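Local coordinates for NifU like protein IscU (Streptococcus pyogenes, PDB 1SU0) that probably acts as a scaffold on which iron-sulfur clusters are built and then passed on to other proteins, and carries a zinc ion in this crystal form, at residues 26-32 with 45-49; 57-61 with 72-76. All blocks are in the same frame, centred on the assembly; numbering follows the deposited sequence.

Interactions 1 and 2 are layered on one antiparallel sheet, with centres about 10 Å apart. Along the chain they come in series: interaction 1 joins the loop before strand 33-36 to the middle strand 43-50, and only then does interaction 2 join strand 55-63 to helix 66-79. Strands 43-50 and 55-63 are sheet neighbours, so the contacts touch directly: Ser45 N lies 2.8 Å from Ala61 O and Lys49 N 2.8 Å from Asp57 O, both probable hydrogen bonds. Interaction 1 lies partly exposed over one sheet face, whereas interaction 2 is buried between the other face and the helices. Together they place the meander between a loop and the helical layer.

Interaction 1 of 2, residues 26-32 with 45-49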
loop_
_atom_site.group_PDB
_atom_site.type_symbol
_atom_site.label_atom_id
_atom_site.label_comp_id
_atom_site.label_asym_id
_atom_site.label_seq_id
_atom_site.Cartn_x
_atom_site.Cartn_y
_atom_site.Cartn_z
ATOM N N GLN A 26 -1.702 -14.245 -4.552
ATOM C CA GLN A 26 -2.013 -13.785 -5.901
ATOM C C GLN A 26 -3.397 -14.275 -6.297
ATOM O O GLN A 26 -3.792 -15.390 -5.942
ATOM C CB GLN A 26 -0.975 -14.325 -6.911
ATOM C CG GLN A 26 0.503 -14.082 -6.533
ATOM C CD GLN A 26 1.000 -12.686 -6.878
ATOM O OE1 GLN A 26 0.983 -11.771 -6.037
ATOM N NE2 GLN A 26 1.459 -12.523 -8.112
ATOM N N LEU A 27 -4.109 -13.444 -7.052
ATOM C CA LEU A 27 -5.417 -13.786 -7.594
ATOM C C LEU A 27 -5.271 -14.586 -8.883
ATOM O O LEU A 27 -4.325 -14.380 -9.648
ATOM C CB LEU A 27 -6.212 -12.513 -7.882
ATOM C CG LEU A 27 -6.446 -11.535 -6.726
ATOM C CD1 LEU A 27 -7.277 -10.350 -7.215
ATOM C CD2 LEU A 27 -7.116 -12.212 -5.539
ATOM N N ASP A 28 -6.227 -15.480 -9.122
ATOM C CA ASP A 28 -6.177 -16.395 -10.263
ATOM C C ASP A 28 -6.673 -15.748 -11.554
ATOM O O ASP A 28 -7.642 -14.996 -11.539
ATOM C CB ASP A 28 -7.005 -17.654 -9.974
ATOM C CG ASP A 28 -6.239 -18.680 -9.159
ATOM O OD1 ASP A 28 -5.638 -18.286 -8.134
ATOM O OD2 ASP A 28 -6.177 -19.893 -9.471
ATOM N N GLY A 29 -6.005 -16.059 -12.666
ATOM C CA GLY A 29 -6.361 -15.535 -13.977
ATOM C C GLY A 29 -6.220 -14.028 -14.127
ATOM O O GLY A 29 -6.886 -13.435 -14.975
ATOM N N VAL A 30 -5.353 -13.417 -13.318
ATOM C CA VAL A 30 -5.197 -11.960 -13.270
ATOM C C VAL A 30 -3.735 -11.563 -13.464
ATOM O O VAL A 30 -2.896 -11.843 -12.603
ATOM C CB VAL A 30 -5.687 -11.388 -11.912
ATOM C CG1 VAL A 30 -5.304 -9.915 -11.759
ATOM C CG2 VAL A 30 -7.197 -11.560 -11.770
ATOM N N GLU A 31 -3.442 -10.896 -14.579
ATOM C CA GLU A 31 -2.081 -10.480 -14.910
ATOM C C GLU A 31 -1.575 -9.548 -13.826
ATOM O O GLU A 31 -2.150 -8.493 -13.594
ATOM C CB GLU A 31 -2.032 -9.773 -16.271
ATOM C CG GLU A 31 -2.190 -10.686 -17.494
ATOM C CD GLU A 31 -3.491 -10.440 -18.260
ATOM O OE1 GLU A 31 -4.558 -10.308 -17.606
ATOM O OE2 GLU A 31 -3.459 -10.383 -19.517
ATOM N N ALA A 32 -0.504 -9.955 -13.156
ATOM C CA ALA A 32 0.008 -9.240 -11.993
ATOM C C ALA A 32 0.822 -8.030 -12.407
ATOM O O ALA A 32 1.254 -7.925 -13.547
ATOM C CB ALA A 32 0.854 -10.163 -11.140
ATOM N N SER A 45 4.322 -8.199 -6.436
ATOM C CA SER A 45 3.499 -8.655 -7.517
ATOM C C SER A 45 2.122 -8.403 -6.968
ATOM O O SER A 45 1.736 -9.002 -5.968
ATOM C CB SER A 45 3.748 -10.138 -7.766
ATOM O OG SER A 45 2.963 -10.650 -8.817
ATOM N N LEU A 46 1.410 -7.487 -7.611
ATOM C CA LEU A 46 0.122 -7.026 -7.164
ATOM C C LEU A 46 -0.899 -7.369 -8.250
ATOM O O LEU A 46 -0.994 -6.667 -9.254
ATOM C CB LEU A 46 0.200 -5.507 -6.941
ATOM C CG LEU A 46 -0.844 -4.761 -6.091
ATOM C CD1 LEU A 46 -1.531 -3.687 -6.890
ATOM C CD2 LEU A 46 -1.870 -5.689 -5.446
ATOM N N THR A 47 -1.626 -8.468 -8.062
ATOM C CA THR A 47 -2.775 -8.789 -8.907
ATOM C C THR A 47 -3.998 -7.996 -8.455
ATOM O O THR A 47 -4.359 -8.044 -7.279
ATOM C CB THR A 47 -3.124 -10.277 -8.831
ATOM O OG1 THR A 47 -3.344 -10.652 -7.468
ATOM C CG2 THR A 47 -1.970 -11.150 -9.318
ATOM N N VAL A 48 -4.645 -7.284 -9.374
ATOM C CA VAL A 48 -5.873 -6.565 -9.029
ATOM C C VAL A 48 -7.022 -6.948 -9.953
ATOM O O VAL A 48 -6.892 -6.950 -11.186
ATOM C CB VAL A 48 -5.696 -5.041 -9.057
ATOM C CG1 VAL A 48 -6.983 -4.346 -8.643
ATOM C CG2 VAL A 48 -4.565 -4.623 -8.136
ATOM N N LYS A 49 -8.151 -7.259 -9.326
ATOM C CA LYS A 49 -9.388 -7.576 -10.022
ATOM C C LYS A 49 -10.322 -6.365 -9.990
ATOM O O LYS A 49 -10.483 -5.726 -8.953
ATOM C CB LYS A 49 -10.050 -8.772 -9.337
ATOM C CG LYS A 49 -11.288 -9.313 -10.023
ATOM C CD LYS A 49 -11.786 -10.558 -9.306
ATOM C CE LYS A 49 -13.111 -11.022 -9.866
ATOM N NZ LYS A 49 -12.997 -11.402 -11.300
#
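Start at Gln26, whose side chain leaves the backbone sideways and then bends in so that its end reaches Ser45 on the strand. Leu27 makes the polar anchor: its N donates a hydrogen bond to OG1 of Thr47 (2.9 Å, nearly linear). The p rotamer of Thr47 presents this hydroxyl to the loop, and the same OG1 is also weakly hydrogen-bonded to the carbonyl of Ala59 on the next strand. The Leu27 side chain carries on along the strand, with CD1 3.8 Å from CB of Lys49. A type II turn from Leu27 to Val30, with Gly29 at its third position in a positive-phi conformation, then swings the chain round and back. Val30 returns to the sheet, its CG1 3.7 Å from CB of Thr47 and 3.4 Å from O of Val48. Ala32 closes the loop with CB 3.5 Å from CG2 of Thr47, their CA atoms 4.2 Å apart. Thr47 is thus surrounded by Leu27, Val30 and Ala32, while Leu46 and Val48 point away from the loop and touch helix 122-139. This is a loop folded over the face of a three-stranded antiparallel meander turned away from the helices, in the alpha+beta fold of NifU-type scaffolds.

Interaction 2 of 2, residues 57-61 with 72-76; sequences DIAFA and SSMMT
Phe60 lays one face of its ring over CB of Ser72, a CH-pi contact with CB 3.7 Å from the ring centroid and 18° off the ring normal. The ring belongs to an extended strand, 57-61, with phi/psi near -150/150; segment 72-76 is regular alpha-helix, near -62/-43. Their axes run almost exactly antiparallel (176°) and approach to 9.0 Å, so Ile58 comes level with Thr76 (CA to CA 6.5 Å) and Phe60 with Ser72 (7.6 Å). Alternate strand residues, Ile58 and Phe60, point at the helix. Phe60, with chi1 at 90° and chi2 at 94°, also brings CE2 within 3.7 Å of Ser73 CA and CD2 within 3.9 Å of Thr76 CG2. Ile58, t at both chi1 and chi2, sets CG2 3.8 Å from Thr76 CB and CD1 4.1 Å from SD of Met75, whose t, m, m side chain starts sideways and curls back. Thr76 adopts p, so its OG1 bonds back to Ser73 O (2.6 Å) and its methyl is left to the ring. The serine hydroxyls are engaged too: Ser72 OG with Ser68 O, Ser73 OG with ND1 of His17 and the backbone N of His22. The side chain of Ser72 lies about 10 Å from the bound zinc ion. The result is the buried sheet-to-helix interface of the NifU-like fold, segment 72-76 of helix 66-79 packing antiparallel to segment 57-61 of strand 55-63 on the helical face of the meander.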
loop_
_atom_site.group_PDB
_atom_site.type_symbol
_atom_site.label_atom_id
_atom_site.label_comp_id
_atom_site.label_asym_id
_atom_site.label_seq_id
_atom_site.Cartn_x
_atom_site.Cartn_y
_atom_site.Cartn_z
ATOM N N ASP A 57 -11.423 -7.363 -6.102
ATOM C CA ASP A 57 -10.463 -7.964 -5.176
ATOM C C ASP A 57 -9.006 -7.606 -5.518
ATOM O O ASP A 57 -8.703 -7.152 -6.627
ATOM C CB ASP A 57 -10.654 -9.495 -5.120
ATOM C CG ASP A 57 -10.218 -10.104 -3.777
ATOM O OD1 ASP A 57 -9.810 -11.289 -3.763
ATOM O OD2 ASP A 57 -10.242 -9.481 -2.689
ATOM N N ILE A 58 -8.124 -7.821 -4.539
ATOM C CA ILE A 58 -6.705 -7.470 -4.637
ATOM C C ILE A 58 -5.836 -8.393 -3.777
ATOM O O ILE A 58 -6.271 -8.877 -2.727
ATOM C CB ILE A 58 -6.503 -5.992 -4.222
ATOM C CG1 ILE A 58 -5.090 -5.517 -4.527
ATOM C CG2 ILE A 58 -6.882 -5.752 -2.738
ATOM C CD1 ILE A 58 -4.980 -4.003 -4.498
ATOM N N ALA A 59 -4.610 -8.626 -4.244
ATOM C CA ALA A 59 -3.673 -9.529 -3.595
ATOM C C ALA A 59 -2.238 -9.188 -3.977
ATOM O O ALA A 59 -1.971 -8.711 -5.090
ATOM C CB ALA A 59 -3.976 -10.975 -3.974
ATOM N N PHE A 60 -1.320 -9.442 -3.047
ATOM C CA PHE A 60 0.086 -9.140 -3.262
ATOM C C PHE A 60 1.063 -10.127 -2.611
ATOM O O PHE A 60 0.762 -10.823 -1.633
ATOM C CB PHE A 60 0.426 -7.722 -2.807
ATOM C CG PHE A 60 0.856 -7.647 -1.381
ATOM C CD1 PHE A 60 2.207 -7.702 -1.046
ATOM C CD2 PHE A 60 -0.102 -7.561 -0.360
ATOM C CE1 PHE A 60 2.608 -7.673 0.273
ATOM C CE2 PHE A 60 0.282 -7.523 0.948
ATOM C CZ PHE A 60 1.641 -7.580 1.275
ATOM N N ALA A 61 2.256 -10.135 -3.182
ATOM C CA ALA A 61 3.318 -11.001 -2.748
ATOM C C ALA A 61 4.640 -10.351 -3.119
ATOM O O ALA A 61 4.720 -9.589 -4.081
ATOM C CB ALA A 61 3.183 -12.353 -3.408
ATOM N N SER A 72 2.295 -2.321 1.969
ATOM C CA SER A 72 1.561 -3.033 0.948
ATOM C C SER A 72 0.283 -3.600 1.515
ATOM O O SER A 72 -0.799 -3.474 0.925
ATOM C CB SER A 72 2.424 -4.144 0.367
ATOM O OG SER A 72 3.610 -3.584 -0.166
ATOM N N SER A 73 0.396 -4.202 2.686
ATOM C CA SER A 73 -0.736 -4.853 3.308
ATOM C C SER A 73 -1.815 -3.817 3.601
ATOM O O SER A 73 -2.984 -3.996 3.264
ATOM C CB SER A 73 -0.254 -5.587 4.556
ATOM O OG SER A 73 -1.328 -6.021 5.336
ATOM N N MET A 74 -1.415 -2.707 4.190
ATOM C CA MET A 74 -2.356 -1.632 4.515
ATOM C C MET A 74 -2.972 -0.969 3.259
ATOM O O MET A 74 -4.145 -0.596 3.236
ATOM C CB MET A 74 -1.639 -0.589 5.361
ATOM C CG MET A 74 -1.174 -1.086 6.732
ATOM S SD MET A 74 0.260 0.089 7.449
ATOM C CE MET A 74 0.135 -0.313 9.392
ATOM N N MET A 75 -2.179 -0.825 2.210
ATOM C CA MET A 75 -2.679 -0.318 0.936
ATOM C C MET A 75 -3.880 -1.155 0.436
ATOM O O MET A 75 -4.889 -0.590 0.022
ATOM C CB MET A 75 -1.548 -0.297 -0.083
ATOM C CG MET A 75 -1.938 0.223 -1.464
ATOM S SD MET A 75 -2.730 -1.183 -2.583
ATOM C CE MET A 75 -1.176 -2.436 -2.773
ATOM N N THR A 76 -3.795 -2.482 0.523
ATOM C CA THR A 76 -4.871 -3.351 0.044
ATOM C C THR A 76 -6.160 -3.110 0.814
ATOM O O THR A 76 -7.231 -3.092 0.234
ATOM C CB THR A 76 -4.526 -4.867 0.169
ATOM O OG1 THR A 76 -4.448 -5.255 1.552
ATOM C CG2 THR A 76 -3.165 -5.203 -0.433
#